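Local coordinates for nucleotide-binding protein, universal stress protein UspA family (Lactobacillus plantarum, PDB 3S3T) that binds ATP and, as a member of the universal stress protein family, probably takes part in the response to stress, its exact role being unknown, at residues A20-A25 with Q76-T81; E24-A29 with A34-L39; D69-R74 with T88-G93; E100-A103 with E108-L111. One frame throughout, in Å; residues are numbered along the deposited sequence.

In the fold
Interactions 1 and 2 share helix 16-32, interaction 1 on the side facing helix 53-78 and interaction 2 on the side facing strand 35-43; their centres are 7 Å apart, and V78 CG2 meets V26 CG2 at 3.7 Å. Interaction 3 lays helix 53-78 on the neighbouring strand 87-93, and A38 CB, from interaction 2, touches M71 SE at 3.7 Å. Interaction 4 is tied in by Y102 OH, which lies 3.2 Å from E89 OE1 in a probable hydrogen bond. All four lie in or against the parallel sheet. L39 of interaction 2 belongs to the ATP pocket and touches the nucleotide, while the side chains of M71, F22 and Y102 stay about 7, 8 and 9 Å from it.

Interaction 1 of 4, residues A20-A25 with Q76-T81; sequences AAFTEA and QFVATT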
loop_
_atom_site.group_PDB
_atom_site.type_symbol
_atom_site.label_atom_id
_atom_site.label_comp_id
_atom_site.label_asym_id
_atom_site.label_seq_id
_atom_site.Cartn_x
_atom_site.Cartn_y
_atom_site.Cartn_z
ATOM N N ALA A 20 10.558 -20.297 -6.388
ATOM C CA ALA A 20 10.245 -20.863 -5.078
ATOM C C ALA A 20 8.674 -20.902 -4.864
ATOM O O ALA A 20 8.119 -21.842 -4.276
ATOM C CB ALA A 20 10.902 -20.047 -4.025
ATOM N N ALA A 21 7.988 -19.863 -5.346
ATOM C CA ALA A 21 6.508 -19.835 -5.385
ATOM C C ALA A 21 5.935 -21.000 -6.202
ATOM O O ALA A 21 5.007 -21.664 -5.786
ATOM C CB ALA A 21 6.039 -18.476 -6.000
ATOM N N PHE A 22 6.467 -21.206 -7.400
ATOM C CA PHE A 22 6.024 -22.293 -8.226
ATOM C C PHE A 22 6.236 -23.617 -7.506
ATOM O O PHE A 22 5.349 -24.477 -7.483
ATOM C CB PHE A 22 6.730 -22.292 -9.565
ATOM C CG PHE A 22 6.460 -23.509 -10.359
ATOM C CD1 PHE A 22 7.379 -24.559 -10.381
ATOM C CD2 PHE A 22 5.252 -23.651 -11.023
ATOM C CE1 PHE A 22 7.111 -25.721 -11.097
ATOM C CE2 PHE A 22 4.986 -24.837 -11.752
ATOM C CZ PHE A 22 5.921 -25.846 -11.791
ATOM N N THR A 23 7.390 -23.764 -6.870
ATOM C CA THR A 23 7.706 -25.027 -6.168
ATOM C C THR A 23 6.680 -25.343 -5.100
ATOM O O THR A 23 6.260 -26.495 -4.981
ATOM C CB THR A 23 9.120 -25.012 -5.603
ATOM O OG1 THR A 23 10.016 -24.876 -6.704
ATOM C CG2 THR A 23 9.450 -26.330 -4.832
ATOM N N GLU A 24 6.250 -24.314 -4.360
ATOM C CA GLU A 24 5.201 -24.481 -3.347
ATOM C C GLU A 24 3.835 -24.695 -3.957
ATOM O O GLU A 24 3.038 -25.484 -3.412
ATOM C CB GLU A 24 5.179 -23.320 -2.371
ATOM C CG GLU A 24 4.183 -23.458 -1.230
ATOM C CD GLU A 24 4.352 -24.728 -0.431
ATOM O OE1 GLU A 24 3.362 -25.149 0.185
ATOM O OE2 GLU A 24 5.463 -25.315 -0.447
ATOM N N ALA A 25 3.553 -24.046 -5.092
ATOM C CA ALA A 25 2.286 -24.265 -5.798
ATOM C C ALA A 25 2.142 -25.729 -6.206
ATOM O O ALA A 25 1.063 -26.307 -6.084
ATOM C CB ALA A 25 2.146 -23.323 -7.038
ATOM N N GLN A 76 8.416 -30.777 -16.793
ATOM C CA GLN A 76 9.235 -31.951 -16.488
ATOM C C GLN A 76 9.239 -32.215 -14.977
ATOM O O GLN A 76 9.083 -33.364 -14.553
ATOM C CB GLN A 76 10.658 -31.813 -17.075
ATOM C CG GLN A 76 10.645 -31.788 -18.605
ATOM C CD GLN A 76 12.015 -31.640 -19.253
ATOM O OE1 GLN A 76 13.040 -31.519 -18.577
ATOM N NE2 GLN A 76 12.032 -31.646 -20.585
ATOM N N PHE A 77 9.372 -31.163 -14.174
ATOM C CA PHE A 77 9.422 -31.320 -12.717
ATOM C C PHE A 77 8.099 -31.829 -12.155
ATOM O O PHE A 77 8.084 -32.744 -11.327
ATOM C CB PHE A 77 9.815 -29.999 -12.041
ATOM C CG PHE A 77 9.588 -29.995 -10.551
ATOM C CD1 PHE A 77 8.454 -29.428 -10.016
ATOM C CD2 PHE A 77 10.509 -30.593 -9.692
ATOM C CE1 PHE A 77 8.242 -29.430 -8.637
ATOM C CE2 PHE A 77 10.303 -30.629 -8.314
ATOM C CZ PHE A 77 9.173 -30.051 -7.779
ATOM N N VAL A 78 6.986 -31.236 -12.598
ATOM C CA VAL A 78 5.651 -31.690 -12.146
ATOM C C VAL A 78 5.400 -33.179 -12.471
ATOM O O VAL A 78 4.720 -33.857 -11.705
ATOM C CB VAL A 78 4.520 -30.789 -12.683
ATOM C CG1 VAL A 78 3.137 -31.380 -12.373
ATOM C CG2 VAL A 78 4.673 -29.389 -12.063
ATOM N N ALA A 79 5.959 -33.702 -13.567
ATOM C CA ALA A 79 5.729 -35.130 -13.890
ATOM C C ALA A 79 6.453 -36.080 -12.944
ATOM O O ALA A 79 6.148 -37.285 -12.921
ATOM C CB ALA A 79 6.067 -35.428 -15.320
ATOM N N THR A 80 7.403 -35.562 -12.162
ATOM C CA THR A 80 8.044 -36.351 -11.095
ATOM C C THR A 80 7.246 -36.353 -9.781
ATOM O O THR A 80 7.664 -36.999 -8.816
ATOM C CB THR A 80 9.494 -35.877 -10.758
ATOM O OG1 THR A 80 9.446 -34.671 -9.990
ATOM C CG2 THR A 80 10.348 -35.679 -12.021
ATOM N N THR A 81 6.119 -35.627 -9.741
ATOM C CA THR A 81 5.286 -35.505 -8.543
ATOM C C THR A 81 3.896 -36.100 -8.792
ATOM O O THR A 81 3.559 -36.486 -9.917
ATOM C CB THR A 81 5.080 -33.996 -8.137
ATOM O OG1 THR A 81 4.094 -33.389 -8.996
ATOM C CG2 THR A 81 6.413 -33.212 -8.197
#
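F22, on helix 16-32, faces F77 and V78 near the C-terminal part of helix 53-78, where a type I turn runs from V78 to T81; the CA atoms of F22 and V78 are 10.2 Å apart, so the two backbones do not touch and the contact is made by side chains. The F22 ring reaches across, carried outward because CG stands anti to the backbone N (chi1 171°). Its far end does the touching: CZ of F22 meets CG2 of V78 at 3.8 Å, and CE1 of F22 meets CD1 of F77 at 4.1 Å. The two phenylalanines point opposite ways as they pass, their rings tilted to each other and not stacked. One face of the F77 ring is covered by T81 CG2, 4.1 Å above the plane and offset toward the rim. In the layered alpha/beta fold of the universal stress protein family, this is where two helices meet beside the sheet: V10 of strand 7-11, together with V12 and L86, packs against F22, and V26 of helix 16-32 lies against both F77 and V78. The turn is pinned from within. T80 OG1 donates to F77 O over 2.7 Å, in the carbonyl plane with a C=O...donor angle of 148°, and T80 N binds the same oxygen, so two bonds grip it. V78 O is held likewise, by T81 N and by T81 OG1 at 2.8 Å, the hydroxyl tilted 15° from the carbonyl plane; this bond brings the T81 side chain back against V78.

Interaction 2 of 4, residues E24-A29 with A34-L39; sequences EAVNIA and ANLTAL
In the beta-alpha-beta unit formed by strand 7-11, helix 16-32 and strand 35-43, L36 rises from its strand against A25, V26 and A29 of the helix. The two segments run nearly antiparallel, at 165°, with axes 8.7 Å apart at closest approach. L36 has CG anti to its backbone N (chi1 -176°), which lifts both methyls off the strand and lets them split between neighbouring helix positions. CD1 of L36 meets CB of A25 at 3.9 Å. CD2 of L36 lies 3.7 Å from CG2 of V26 and 4.0 Å from CB of A29, and it also comes within 3.8 Å of CA of V26. V26 points its CB away from the strand, yet its CG2 branch still makes the closest of the apolar contacts, the two side chains crossing at about a right angle. The small alanines on the facing side leave the leucine room to lie close under the helix backbone. I8 of strand 7-11 and L86 also pack on L36.

Where the chain turns back, A34 N donates to A29 O over 3.0 Å with an N-H...O angle of 157°, which ties the residue just before the strand to the helix. On the helix face turned from the strand, N27 ND2 donates to E24 OE2 over 3.2 Å, meeting it on the syn side but out of the carboxylate plane; N27 ND2 also binds A3 O of a second subunit. Further along the strand L39 touches ATP. The helix runs back antiparallel to the strand it leads into and packs on it through apolar side chains, as in the beta-alpha-beta crossover of parallel alpha/beta folds.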
loop_
_atom_site.group_PDB
_atom_site.type_symbol
_atom_site.label_atom_id
_atom_site.label_comp_id
_atom_site.label_asym_id
_atom_site.label_seq_id
_atom_site.Cartn_x
_atom_site.Cartn_y
_atom_site.Cartn_z
ATOM N N GLU A 24 6.250 -24.314 -4.360
ATOM C CA GLU A 24 5.201 -24.481 -3.347
ATOM C C GLU A 24 3.835 -24.695 -3.957
ATOM O O GLU A 24 3.038 -25.484 -3.412
ATOM C CB GLU A 24 5.179 -23.320 -2.371
ATOM C CG GLU A 24 4.183 -23.458 -1.230
ATOM C CD GLU A 24 4.352 -24.728 -0.431
ATOM O OE1 GLU A 24 3.362 -25.149 0.185
ATOM O OE2 GLU A 24 5.463 -25.315 -0.447
ATOM N N ALA A 25 3.553 -24.046 -5.092
ATOM C CA ALA A 25 2.286 -24.265 -5.798
ATOM C C ALA A 25 2.142 -25.729 -6.206
ATOM O O ALA A 25 1.063 -26.307 -6.084
ATOM C CB ALA A 25 2.146 -23.323 -7.038
ATOM N N VAL A 26 3.221 -26.356 -6.640
ATOM C CA VAL A 26 3.124 -27.774 -7.017
ATOM C C VAL A 26 2.839 -28.657 -5.803
ATOM O O VAL A 26 2.132 -29.644 -5.891
ATOM C CB VAL A 26 4.400 -28.271 -7.692
ATOM C CG1 VAL A 26 4.278 -29.788 -8.016
ATOM C CG2 VAL A 26 4.650 -27.472 -8.953
ATOM N N ASN A 27 3.430 -28.295 -4.678
ATOM C CA ASN A 27 3.181 -28.947 -3.402
ATOM C C ASN A 27 1.687 -28.836 -2.976
ATOM O O ASN A 27 1.051 -29.808 -2.555
ATOM C CB ASN A 27 4.096 -28.259 -2.405
ATOM C CG ASN A 27 4.225 -28.988 -1.112
ATOM O OD1 ASN A 27 3.510 -29.965 -0.833
ATOM N ND2 ASN A 27 5.176 -28.532 -0.292
ATOM N N ILE A 28 1.129 -27.647 -3.108
ATOM C CA ILE A 28 -0.270 -27.418 -2.765
ATOM C C ILE A 28 -1.152 -28.193 -3.740
ATOM O O ILE A 28 -2.117 -28.839 -3.325
ATOM C CB ILE A 28 -0.620 -25.908 -2.838
ATOM C CG1 ILE A 28 0.198 -25.102 -1.818
ATOM C CG2 ILE A 28 -2.112 -25.670 -2.530
ATOM C CD1 ILE A 28 0.084 -23.573 -1.994
ATOM N N ALA A 29 -0.787 -28.133 -5.021
ATOM C CA ALA A 29 -1.513 -28.801 -6.079
ATOM C C ALA A 29 -1.595 -30.324 -5.810
ATOM O O ALA A 29 -2.682 -30.908 -5.845
ATOM C CB ALA A 29 -0.867 -28.504 -7.426
ATOM N N ALA A 34 -5.309 -30.544 -7.166
ATOM C CA ALA A 34 -5.891 -29.417 -7.879
ATOM C C ALA A 34 -5.275 -29.257 -9.247
ATOM O O ALA A 34 -4.154 -29.668 -9.490
ATOM C CB ALA A 34 -5.750 -28.144 -7.062
ATOM N N ASN A 35 -6.011 -28.642 -10.160
ATOM C CA ASN A 35 -5.405 -28.247 -11.413
ATOM C C ASN A 35 -4.435 -27.111 -11.100
ATOM O O ASN A 35 -4.668 -26.317 -10.158
ATOM C CB ASN A 35 -6.457 -27.827 -12.446
ATOM C CG ASN A 35 -7.459 -28.930 -12.755
ATOM O OD1 ASN A 35 -7.105 -30.096 -12.937
ATOM N ND2 ASN A 35 -8.730 -28.558 -12.801
ATOM N N LEU A 36 -3.327 -27.057 -11.840
ATOM C CA LEU A 36 -2.312 -26.038 -11.655
ATOM C C LEU A 36 -2.024 -25.344 -12.977
ATOM O O LEU A 36 -1.899 -26.007 -13.995
ATOM C CB LEU A 36 -1.027 -26.646 -11.056
ATOM C CG LEU A 36 0.129 -25.703 -10.702
ATOM C CD1 LEU A 36 -0.321 -24.622 -9.749
ATOM C CD2 LEU A 36 1.309 -26.509 -10.128
ATOM N N THR A 37 -1.978 -23.996 -12.954
ATOM C CA THR A 37 -1.571 -23.214 -14.119
ATOM C C THR A 37 -0.416 -22.271 -13.721
ATOM O O THR A 37 -0.570 -21.520 -12.764
ATOM C CB THR A 37 -2.730 -22.345 -14.623
ATOM O OG1 THR A 37 -3.775 -23.213 -15.086
ATOM C CG2 THR A 37 -2.277 -21.412 -15.797
ATOM N N ALA A 38 0.718 -22.354 -14.426
ATOM C CA ALA A 38 1.809 -21.347 -14.334
ATOM C C ALA A 38 1.661 -20.318 -15.441
ATOM O O ALA A 38 1.434 -20.667 -16.621
ATOM C CB ALA A 38 3.162 -21.994 -14.378
ATOM N N LEU A 39 1.726 -19.039 -15.059
ATOM C CA LEU A 39 1.492 -17.933 -15.990
ATOM C C LEU A 39 2.677 -16.973 -15.953
ATOM O O LEU A 39 2.961 -16.416 -14.907
ATOM C CB LEU A 39 0.228 -17.171 -15.615
ATOM C CG LEU A 39 -0.049 -15.807 -16.282
ATOM C CD1 LEU A 39 -0.252 -15.921 -17.867
ATOM C CD2 LEU A 39 -1.238 -15.192 -15.645
#

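Interaction 3 of 4, residues D69-R74 with T88-G93; sequences DAMRQR and TEISYG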
loop_
_atom_site.group_PDB
_atom_site.type_symbol
_atom_site.label_atom_id
_atom_site.label_comp_id
_atom_site.label_asym_id
_atom_site.label_seq_id
_atom_site.Cartn_x
_atom_site.Cartn_y
_atom_site.Cartn_z
ATOM N N ASP A 69 11.077 -21.805 -22.254
ATOM C CA ASP A 69 12.035 -22.821 -21.838
ATOM C C ASP A 69 11.925 -23.079 -20.332
ATOM O O ASP A 69 12.085 -24.211 -19.884
ATOM C CB ASP A 69 13.477 -22.446 -22.220
ATOM C CG ASP A 69 14.463 -23.483 -21.738
ATOM O OD1 ASP A 69 14.527 -24.586 -22.356
ATOM O OD2 ASP A 69 15.118 -23.215 -20.702
ATOM N N ALA A 70 11.660 -22.043 -19.537
ATOM C CA ALA A 70 11.468 -22.282 -18.106
ATOM C C ALA A 70 10.187 -23.129 -17.849
ATOM O O ALA A 70 10.158 -23.955 -16.944
ATOM C CB ALA A 70 11.417 -20.993 -17.360
HETATM N N MSE A 71 9.150 -22.920 -18.664
HETATM C CA MSE A 71 7.899 -23.672 -18.549
HETATM C C MSE A 71 8.124 -25.151 -18.902
HETATM O O MSE A 71 7.666 -26.041 -18.182
HETATM C CB MSE A 71 6.833 -23.063 -19.449
HETATM C CG MSE A 71 6.342 -21.698 -18.992
HETATM SE SE MSE A 71 5.616 -21.749 -17.163
HETATM C CE MSE A 71 5.070 -19.898 -17.091
ATOM N N ARG A 72 8.850 -25.398 -19.996
ATOM C CA ARG A 72 9.280 -26.749 -20.344
ATOM C C ARG A 72 9.893 -27.466 -19.151
ATOM O O ARG A 72 9.450 -28.558 -18.808
ATOM C CB ARG A 72 10.276 -26.714 -21.486
ATOM C CG ARG A 72 9.622 -26.603 -22.859
ATOM C CD ARG A 72 10.593 -27.015 -23.990
ATOM N NE ARG A 72 10.080 -26.663 -25.328
ATOM C CZ ARG A 72 10.032 -25.429 -25.851
ATOM N NH1 ARG A 72 10.454 -24.367 -25.169
ATOM N NH2 ARG A 72 9.544 -25.253 -27.082
ATOM N N GLN A 73 10.872 -26.841 -18.505
ATOM C CA GLN A 73 11.496 -27.408 -17.300
ATOM C C GLN A 73 10.477 -27.645 -16.201
ATOM O O GLN A 73 10.532 -28.659 -15.501
ATOM C CB GLN A 73 12.596 -26.509 -16.740
ATOM C CG GLN A 73 13.824 -26.358 -17.614
ATOM C CD GLN A 73 14.939 -25.570 -16.920
ATOM O OE1 GLN A 73 14.827 -24.367 -16.685
ATOM N NE2 GLN A 73 16.028 -26.260 -16.601
ATOM N N ARG A 74 9.541 -26.715 -16.030
ATOM C CA ARG A 74 8.543 -26.897 -14.989
ATOM C C ARG A 74 7.625 -28.125 -15.257
ATOM O O ARG A 74 7.316 -28.853 -14.330
ATOM C CB ARG A 74 7.734 -25.616 -14.763
ATOM C CG ARG A 74 8.552 -24.516 -14.077
ATOM C CD ARG A 74 7.754 -23.277 -13.866
ATOM N NE ARG A 74 8.572 -22.182 -13.330
ATOM C CZ ARG A 74 8.922 -21.097 -14.000
ATOM N NH1 ARG A 74 8.527 -20.891 -15.261
ATOM N NH2 ARG A 74 9.669 -20.212 -13.402
ATOM N N THR A 88 0.688 -24.401 -18.780
ATOM C CA THR A 88 1.606 -23.276 -18.815
ATOM C C THR A 88 1.082 -22.237 -19.805
ATOM O O THR A 88 0.551 -22.582 -20.887
ATOM C CB THR A 88 3.003 -23.715 -19.197
ATOM O OG1 THR A 88 3.009 -24.284 -20.524
ATOM C CG2 THR A 88 3.540 -24.724 -18.161
ATOM N N GLU A 89 1.232 -20.973 -19.451
ATOM C CA GLU A 89 0.725 -19.908 -20.268
ATOM C C GLU A 89 1.707 -18.749 -20.267
ATOM O O GLU A 89 2.195 -18.333 -19.199
ATOM C CB GLU A 89 -0.588 -19.423 -19.670
ATOM C CG GLU A 89 -1.326 -18.425 -20.546
ATOM C CD GLU A 89 -2.557 -18.990 -21.204
ATOM O OE1 GLU A 89 -3.252 -19.852 -20.596
ATOM O OE2 GLU A 89 -2.871 -18.506 -22.316
ATOM N N ILE A 90 1.984 -18.225 -21.457
ATOM C CA ILE A 90 2.757 -17.027 -21.610
ATOM C C ILE A 90 1.826 -15.994 -22.242
ATOM O O ILE A 90 1.259 -16.217 -23.334
ATOM C CB ILE A 90 4.005 -17.265 -22.501
ATOM C CG1 ILE A 90 4.846 -18.445 -21.994
ATOM C CG2 ILE A 90 4.821 -15.995 -22.647
ATOM C CD1 ILE A 90 5.295 -18.351 -20.599
ATOM N N SER A 91 1.622 -14.888 -21.535
ATOM C CA SER A 91 0.772 -13.815 -22.033
ATOM C C SER A 91 1.533 -12.511 -22.110
ATOM O O SER A 91 2.607 -12.373 -21.507
ATOM C CB SER A 91 -0.448 -13.640 -21.106
ATOM O OG SER A 91 -1.312 -14.769 -21.195
ATOM N N TYR A 92 0.959 -11.573 -22.857
ATOM C CA TYR A 92 1.533 -10.252 -23.113
ATOM C C TYR A 92 0.588 -9.185 -22.543
ATOM O O TYR A 92 -0.618 -9.177 -22.814
ATOM C CB TYR A 92 1.782 -10.048 -24.615
ATOM C CG TYR A 92 2.601 -11.181 -25.217
ATOM C CD1 TYR A 92 1.991 -12.387 -25.599
ATOM C CD2 TYR A 92 3.966 -11.054 -25.399
ATOM C CE1 TYR A 92 2.743 -13.449 -26.137
ATOM C CE2 TYR A 92 4.736 -12.095 -25.935
ATOM C CZ TYR A 92 4.131 -13.289 -26.301
ATOM O OH TYR A 92 4.905 -14.319 -26.837
ATOM N N GLY A 93 1.120 -8.319 -21.680
ATOM C CA GLY A 93 0.302 -7.230 -21.113
ATOM C C GLY A 93 1.047 -6.657 -19.938
ATOM O O GLY A 93 2.250 -6.930 -19.757
#
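No aromatic ring takes part where M71 meets T88 and I90; the flat groups nearby are arginines of the helix, the R72 guanidinium having D69 CA in plane at its edge, while R74 is engaged in a cation-pi contact with F22 and gives its NE to Q19 OE1. The contact itself is carried by M71, a selenomethionine in the deposited model. Helix 69-74 and strand 88-93 run almost antiparallel, at 167°, with axes 9.2 Å apart, and the CA atoms of M71 and T88 are the nearest pair at 6.3 Å.

The bend of M71 at chi2 (-57°) turns SE against T88, and the SE-CE bond then points up the strand toward I90. SE of M71 lies 3.8 Å from CG2 of T88, and CB of M71 is 3.9 Å from CB of T88; the two side chains lie alongside each other and point opposite ways. With CG2 opposite its carbonyl carbon, T88 turns the methyl to the selenium and keeps OG1 farther off. Two residues along the strand, CD1 of I90 lies 3.8 Å from CE of M71 and 3.9 Å from CG of M71: the isoleucine methyl nestles in the bend. CE of M71 also rests 3.9 Å from the backbone O of E89.

A38 and Y40 of strand 35-43 add to the wall around M71, which stays about 7 Å from the bound ATP. Across these segments no hydrogen bond forms; the hold rests on dispersion between methyl, methylene and polarisable selenium groups, and on shape.

Interaction 4 of 4, residues E100-A103 with E108-L111; sequences EDYA and EIDL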
loop_
_atom_site.group_PDB
_atom_site.type_symbol
_atom_site.label_atom_id
_atom_site.label_comp_id
_atom_site.label_asym_id
_atom_site.label_seq_id
_atom_site.Cartn_x
_atom_site.Cartn_y
_atom_site.Cartn_z
ATOM N N GLU A 100 -4.671 -10.378 -12.554
ATOM C CA GLU A 100 -6.040 -10.099 -12.086
ATOM C C GLU A 100 -7.065 -10.573 -13.125
ATOM O O GLU A 100 -8.046 -11.283 -12.779
ATOM C CB GLU A 100 -6.207 -8.584 -11.836
ATOM C CG GLU A 100 -7.601 -8.122 -11.532
ATOM C CD GLU A 100 -7.730 -6.612 -11.412
ATOM O OE1 GLU A 100 -6.853 -5.866 -11.830
ATOM O OE2 GLU A 100 -8.760 -6.176 -10.915
ATOM N N ASP A 101 -6.845 -10.182 -14.382
ATOM C CA ASP A 101 -7.807 -10.449 -15.434
ATOM C C ASP A 101 -7.901 -11.958 -15.636
ATOM O O ASP A 101 -8.976 -12.490 -15.918
ATOM C CB ASP A 101 -7.409 -9.756 -16.744
ATOM C CG ASP A 101 -7.657 -8.256 -16.704
ATOM O OD1 ASP A 101 -8.335 -7.751 -15.771
ATOM O OD2 ASP A 101 -7.173 -7.574 -17.608
ATOM N N TYR A 102 -6.768 -12.638 -15.521
ATOM C CA TYR A 102 -6.725 -14.053 -15.738
ATOM C C TYR A 102 -7.600 -14.753 -14.689
ATOM O O TYR A 102 -8.378 -15.642 -15.026
ATOM C CB TYR A 102 -5.285 -14.584 -15.685
ATOM C CG TYR A 102 -5.167 -15.989 -16.242
ATOM C CD1 TYR A 102 -4.807 -16.204 -17.561
ATOM C CD2 TYR A 102 -5.435 -17.104 -15.447
ATOM C CE1 TYR A 102 -4.707 -17.479 -18.082
ATOM C CE2 TYR A 102 -5.339 -18.386 -15.965
ATOM C CZ TYR A 102 -4.986 -18.564 -17.292
ATOM O OH TYR A 102 -4.902 -19.840 -17.800
ATOM N N ALA A 103 -7.468 -14.343 -13.427
ATOM C CA ALA A 103 -8.274 -14.941 -12.346
ATOM C C ALA A 103 -9.761 -14.640 -12.533
ATOM O O ALA A 103 -10.594 -15.473 -12.194
ATOM C CB ALA A 103 -7.827 -14.440 -10.997
ATOM N N GLU A 108 -13.098 -20.205 -11.923
ATOM C CA GLU A 108 -12.858 -21.463 -11.217
ATOM C C GLU A 108 -11.611 -21.409 -10.335
ATOM O O GLU A 108 -11.459 -22.202 -9.382
ATOM C CB GLU A 108 -12.823 -22.670 -12.177
ATOM C CG GLU A 108 -11.648 -22.793 -13.146
ATOM C CD GLU A 108 -11.809 -21.977 -14.427
ATOM O OE1 GLU A 108 -12.713 -21.116 -14.473
ATOM O OE2 GLU A 108 -10.989 -22.161 -15.362
ATOM N N ILE A 109 -10.699 -20.483 -10.672
ATOM C CA ILE A 109 -9.452 -20.343 -9.973
ATOM C C ILE A 109 -9.757 -19.934 -8.541
ATOM O O ILE A 109 -10.474 -18.939 -8.308
ATOM C CB ILE A 109 -8.497 -19.359 -10.708
ATOM C CG1 ILE A 109 -7.877 -20.054 -11.928
ATOM C CG2 ILE A 109 -7.403 -18.844 -9.792
ATOM C CD1 ILE A 109 -7.168 -19.073 -12.815
ATOM N N ASP A 110 -9.234 -20.713 -7.586
ATOM C CA ASP A 110 -9.504 -20.470 -6.148
ATOM C C ASP A 110 -8.310 -20.280 -5.269
ATOM O O ASP A 110 -8.462 -20.119 -4.044
ATOM C CB ASP A 110 -10.467 -21.530 -5.530
ATOM C CG ASP A 110 -10.159 -22.971 -5.978
ATOM O OD1 ASP A 110 -9.032 -23.256 -6.406
ATOM O OD2 ASP A 110 -11.057 -23.837 -5.876
ATOM N N LEU A 111 -7.130 -20.167 -5.889
ATOM C CA LEU A 111 -5.917 -19.729 -5.223
ATOM C C LEU A 111 -4.962 -19.132 -6.222
ATOM O O LEU A 111 -4.732 -19.694 -7.297
ATOM C CB LEU A 111 -5.193 -20.913 -4.575
ATOM C CG LEU A 111 -3.977 -20.639 -3.699
ATOM C CD1 LEU A 111 -4.313 -19.687 -2.513
ATOM C CD2 LEU A 111 -3.413 -22.004 -3.171
HETATM O O HOH W 1 -10.822 -16.553 -9.698
#
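Y102 and I109 cross at about a right angle, the isoleucine reaching the rim of the phenol ring near its plane. CD1 of I109 is the atom that touches: it lies 3.7 Å from CE2 of Y102 and equally far from CD2, so the methyl sits against one C-C side of the ring. On the helix, Y102 CG stands anti to the backbone N (chi1 -166°), which throws the ring out toward the sheet, where T37, L39 and L9 pack on it. The ring also stacks with H106, and its hydroxyl is hydrogen-bonded to E89 OE1. I109 has an extended chain (chi2 169°) that carries CD1 far enough to come within 4.3 Å of CA of A103. The backbones approach most closely at the same place, with CA atoms of A103 and I109 6.0 Å apart.

The contact closes the turn from helix 95-105 into strand 111-115, part of the alpha/beta fold of the family. Beyond I109, D110 binds N7 N and T6 OG1 through its carboxylate.

One water bridges the backbones, donating to A103 O over 2.7 Å and to I109 O over 2.8 Å. Both of its hydrogens are thereby spent on two carbonyl oxygens, both acceptors, which need a donor between them. The water satisfies these two oxygens, while the apolar part rests on I109 CD1 against the Y102 rim and A103.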